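Local coordinates for precorrin-2 dehydrogenase (Bacillus megaterium, PDB 3DFZ), which oxidises precorrin-2 to sirohydrochlorin with NAD(+), a step shared by siroheme and anaerobic adenosylcobalamin biosynthesis, and acts as a homodimer, at residues B[136-140]-B[173-177]. Residues are numbered along the deposited sequence; the frame is centred on the assembly and turned at random.
Sequences SRGRL and TQFLY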
ATOM      1  N   SER B 136      -1.910 -12.504   6.068  1.00 14.34           N
ATOM      2  CA  SER B 136      -2.279 -12.018   7.361  1.00 14.39           C
ATOM      3  C   SER B 136      -1.893 -13.104   8.353  1.00 14.41           C
ATOM      4  O   SER B 136      -1.935 -14.287   8.016  1.00 14.66           O
ATOM      5  CB  SER B 136      -3.789 -11.763   7.370  1.00 14.46           C
ATOM      6  OG  SER B 136      -4.137 -10.763   8.318  1.00 16.19           O
ATOM      7  N   ARG B 137      -1.476 -12.704   9.547  1.00 14.17           N
ATOM      8  CA  ARG B 137      -1.498 -13.603  10.726  1.00 14.53           C
ATOM      9  C   ARG B 137      -2.321 -12.933  11.807  1.00 14.44           C
ATOM     10  O   ARG B 137      -1.811 -12.146  12.586  1.00 14.24           O
ATOM     11  CB  ARG B 137      -0.080 -13.926  11.252  1.00 14.43           C
ATOM     12  CG  ARG B 137       0.785 -14.715  10.289  1.00 14.41           C
ATOM     13  CD  ARG B 137       0.209 -16.109   9.962  1.00 14.95           C
ATOM     14  NE  ARG B 137       1.167 -16.840   9.145  1.00 15.04           N
ATOM     15  CZ  ARG B 137       0.909 -17.956   8.487  1.00 16.34           C
ATOM     16  NH1 ARG B 137      -0.313 -18.488   8.515  1.00 18.08           N
ATOM     17  NH2 ARG B 137       1.878 -18.544   7.795  1.00 16.03           N
ATOM     18  N   GLY B 138      -3.616 -13.216  11.818  1.00 14.92           N
ATOM     19  CA  GLY B 138      -4.551 -12.505  12.689  1.00 15.01           C
ATOM     20  C   GLY B 138      -4.574 -11.060  12.262  1.00 14.75           C
ATOM     21  O   GLY B 138      -4.765 -10.749  11.078  1.00 14.75           O
ATOM     22  N   ARG B 139      -4.319 -10.179  13.216  1.00 14.76           N
ATOM     23  CA  ARG B 139      -4.214  -8.756  12.941  1.00 14.36           C
ATOM     24  C   ARG B 139      -2.923  -8.352  12.196  1.00 13.87           C
ATOM     25  O   ARG B 139      -2.840  -7.256  11.651  1.00 13.76           O
ATOM     26  CB  ARG B 139      -4.380  -7.967  14.234  1.00 14.47           C
ATOM     27  CG  ARG B 139      -5.733  -8.219  14.908  1.00 15.38           C
ATOM     28  CD  ARG B 139      -5.881  -7.557  16.281  1.00 15.75           C
ATOM     29  NE  ARG B 139      -7.227  -7.791  16.812  1.00 16.99           N
ATOM     30  CZ  ARG B 139      -7.596  -8.896  17.464  1.00 17.54           C
ATOM     31  NH1 ARG B 139      -6.710  -9.869  17.679  1.00 17.35           N
ATOM     32  NH2 ARG B 139      -8.848  -9.036  17.900  1.00 17.21           N
ATOM     33  N   LEU B 140      -1.920  -9.222  12.151  1.00 13.55           N
ATOM     34  CA  LEU B 140      -0.693  -8.835  11.466  1.00 12.90           C
ATOM     35  C   LEU B 140      -0.976  -8.960  10.002  1.00 12.59           C
ATOM     36  O   LEU B 140      -1.474  -9.988   9.537  1.00 12.76           O
ATOM     37  CB  LEU B 140       0.538  -9.703  11.844  1.00 12.69           C
ATOM     38  CG  LEU B 140       1.835  -9.542  11.021  1.00 11.94           C
ATOM     39  CD1 LEU B 140       2.491  -8.157  11.183  1.00 10.58           C
ATOM     40  CD2 LEU B 140       2.896 -10.626  11.362  1.00 11.77           C
ATOM     41  N   THR B 173      -0.670 -11.381  18.135  1.00 12.28           N
ATOM     42  CA  THR B 173      -1.263 -10.058  17.903  1.00 12.88           C
ATOM     43  C   THR B 173      -2.615  -9.956  18.596  1.00 13.41           C
ATOM     44  O   THR B 173      -3.096  -8.853  18.853  1.00 13.90           O
ATOM     45  CB  THR B 173      -1.352  -9.678  16.400  1.00 13.42           C
ATOM     46  OG1 THR B 173      -2.010 -10.728  15.650  1.00 13.74           O
ATOM     47  CG2 THR B 173       0.052  -9.469  15.863  1.00 12.94           C
ATOM     48  N   GLN B 174      -3.203 -11.109  18.923  1.00 13.31           N
ATOM     49  CA  GLN B 174      -4.396 -11.137  19.765  1.00 13.76           C
ATOM     50  C   GLN B 174      -4.050 -10.772  21.196  1.00 13.44           C
ATOM     51  O   GLN B 174      -4.767  -9.986  21.813  1.00 13.94           O
ATOM     52  CB  GLN B 174      -5.147 -12.496  19.682  1.00 13.84           C
ATOM     53  CG  GLN B 174      -6.339 -12.645  20.661  1.00 14.45           C
ATOM     54  CD  GLN B 174      -7.489 -11.613  20.456  1.00 15.46           C
ATOM     55  OE1 GLN B 174      -7.717 -11.113  19.349  1.00 15.22           O
ATOM     56  NE2 GLN B 174      -8.209 -11.316  21.534  1.00 15.18           N
ATOM     57  N   PHE B 175      -2.979 -11.372  21.741  1.00 12.66           N
ATOM     58  CA  PHE B 175      -2.417 -10.908  23.030  1.00 12.12           C
ATOM     59  C   PHE B 175      -2.117  -9.411  23.005  1.00 12.04           C
ATOM     60  O   PHE B 175      -2.510  -8.680  23.907  1.00 12.36           O
ATOM     61  CB  PHE B 175      -1.142 -11.703  23.404  1.00 11.42           C
ATOM     62  CG  PHE B 175      -0.254 -11.018  24.456  1.00 10.62           C
ATOM     63  CD1 PHE B 175      -0.596 -11.042  25.807  1.00 10.43           C
ATOM     64  CD2 PHE B 175       0.920 -10.359  24.082  1.00  9.67           C
ATOM     65  CE1 PHE B 175       0.217 -10.412  26.786  1.00 10.64           C
ATOM     66  CE2 PHE B 175       1.751  -9.723  25.061  1.00  9.94           C
ATOM     67  CZ  PHE B 175       1.392  -9.760  26.415  1.00  9.34           C
ATOM     68  N   LEU B 176      -1.391  -8.966  21.981  1.00 11.69           N
ATOM     69  CA  LEU B 176      -0.988  -7.550  21.899  1.00 11.82           C
ATOM     70  C   LEU B 176      -2.162  -6.616  21.819  1.00 12.69           C
ATOM     71  O   LEU B 176      -2.091  -5.493  22.321  1.00 13.29           O
ATOM     72  CB  LEU B 176      -0.051  -7.283  20.697  1.00 11.34           C
ATOM     73  CG  LEU B 176       1.336  -7.939  20.739  1.00  9.94           C
ATOM     74  CD1 LEU B 176       2.070  -7.740  19.412  1.00  9.11           C
ATOM     75  CD2 LEU B 176       2.149  -7.369  21.896  1.00  9.32           C
ATOM     76  N   TYR B 177      -3.225  -7.055  21.148  1.00 13.36           N
ATOM     77  CA  TYR B 177      -4.441  -6.238  20.998  1.00 14.37           C
ATOM     78  C   TYR B 177      -5.107  -6.029  22.364  1.00 14.87           C
ATOM     79  O   TYR B 177      -5.390  -4.883  22.750  1.00 15.51           O
ATOM     80  CB  TYR B 177      -5.420  -6.859  19.985  1.00 14.68           C
ATOM     81  CG  TYR B 177      -6.630  -5.958  19.725  1.00 16.57           C
ATOM     82  CD1 TYR B 177      -6.518  -4.824  18.906  1.00 17.43           C
ATOM     83  CD2 TYR B 177      -7.859  -6.226  20.312  1.00 16.09           C
ATOM     84  CE1 TYR B 177      -7.593  -3.995  18.689  1.00 18.37           C
ATOM     85  CE2 TYR B 177      -8.933  -5.416  20.097  1.00 17.99           C
ATOM     86  CZ  TYR B 177      -8.808  -4.291  19.289  1.00 19.04           C
ATOM     87  OH  TYR B 177      -9.896  -3.468  19.066  1.00 19.40           O
TER
HETATM   88  O   HOH W   1      -4.674 -11.434  15.748  1.00 32.40           O
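The guanidinium of Arg139 lies flat on one face of the Tyr177 ring, their planes only 8° apart, while Gln174 OE1 lies at the guanidinium edge, near its plane. Arg139 belongs to the type II' turn Arg137 to Leu140, which links antiparallel strands 129-137 and 140-145 into a beta hairpin and packs against helix 168-184. The stack is offset: Arg139 NE sits 3.5 Å from Tyr177 CG, near the rim, and Arg139 CZ lies 4.3 Å from the Tyr177 ring centroid in an off-centre cation-pi contact. An extended chain from CG to NE carries the group out to the helix, and CG of Tyr177, anti to its backbone N (chi1 -175°), brings the ring under it. The distance from Arg139 NH1 to Gln174 OE1 is too short to be taken literally; Arg139 NH2 also reaches Gln174 OE1 at 2.8 Å, but the bond is bent and weak. Bent at chi2 (61°), the Gln174 chain folds its amide back to this edge. The contact lies at the dimer interface: Ala149 of the second subunit packs on Tyr177 and Leu153 of that subunit on Thr173. Thr173 OG1 hydrogen-bonds to Tyr169 O one helical turn back and receives a weak 3.4 Å bond from Arg139 N. A water bridges the same pair, accepting from Arg139 N and donating to Thr173 OG1, each at 2.8 Å.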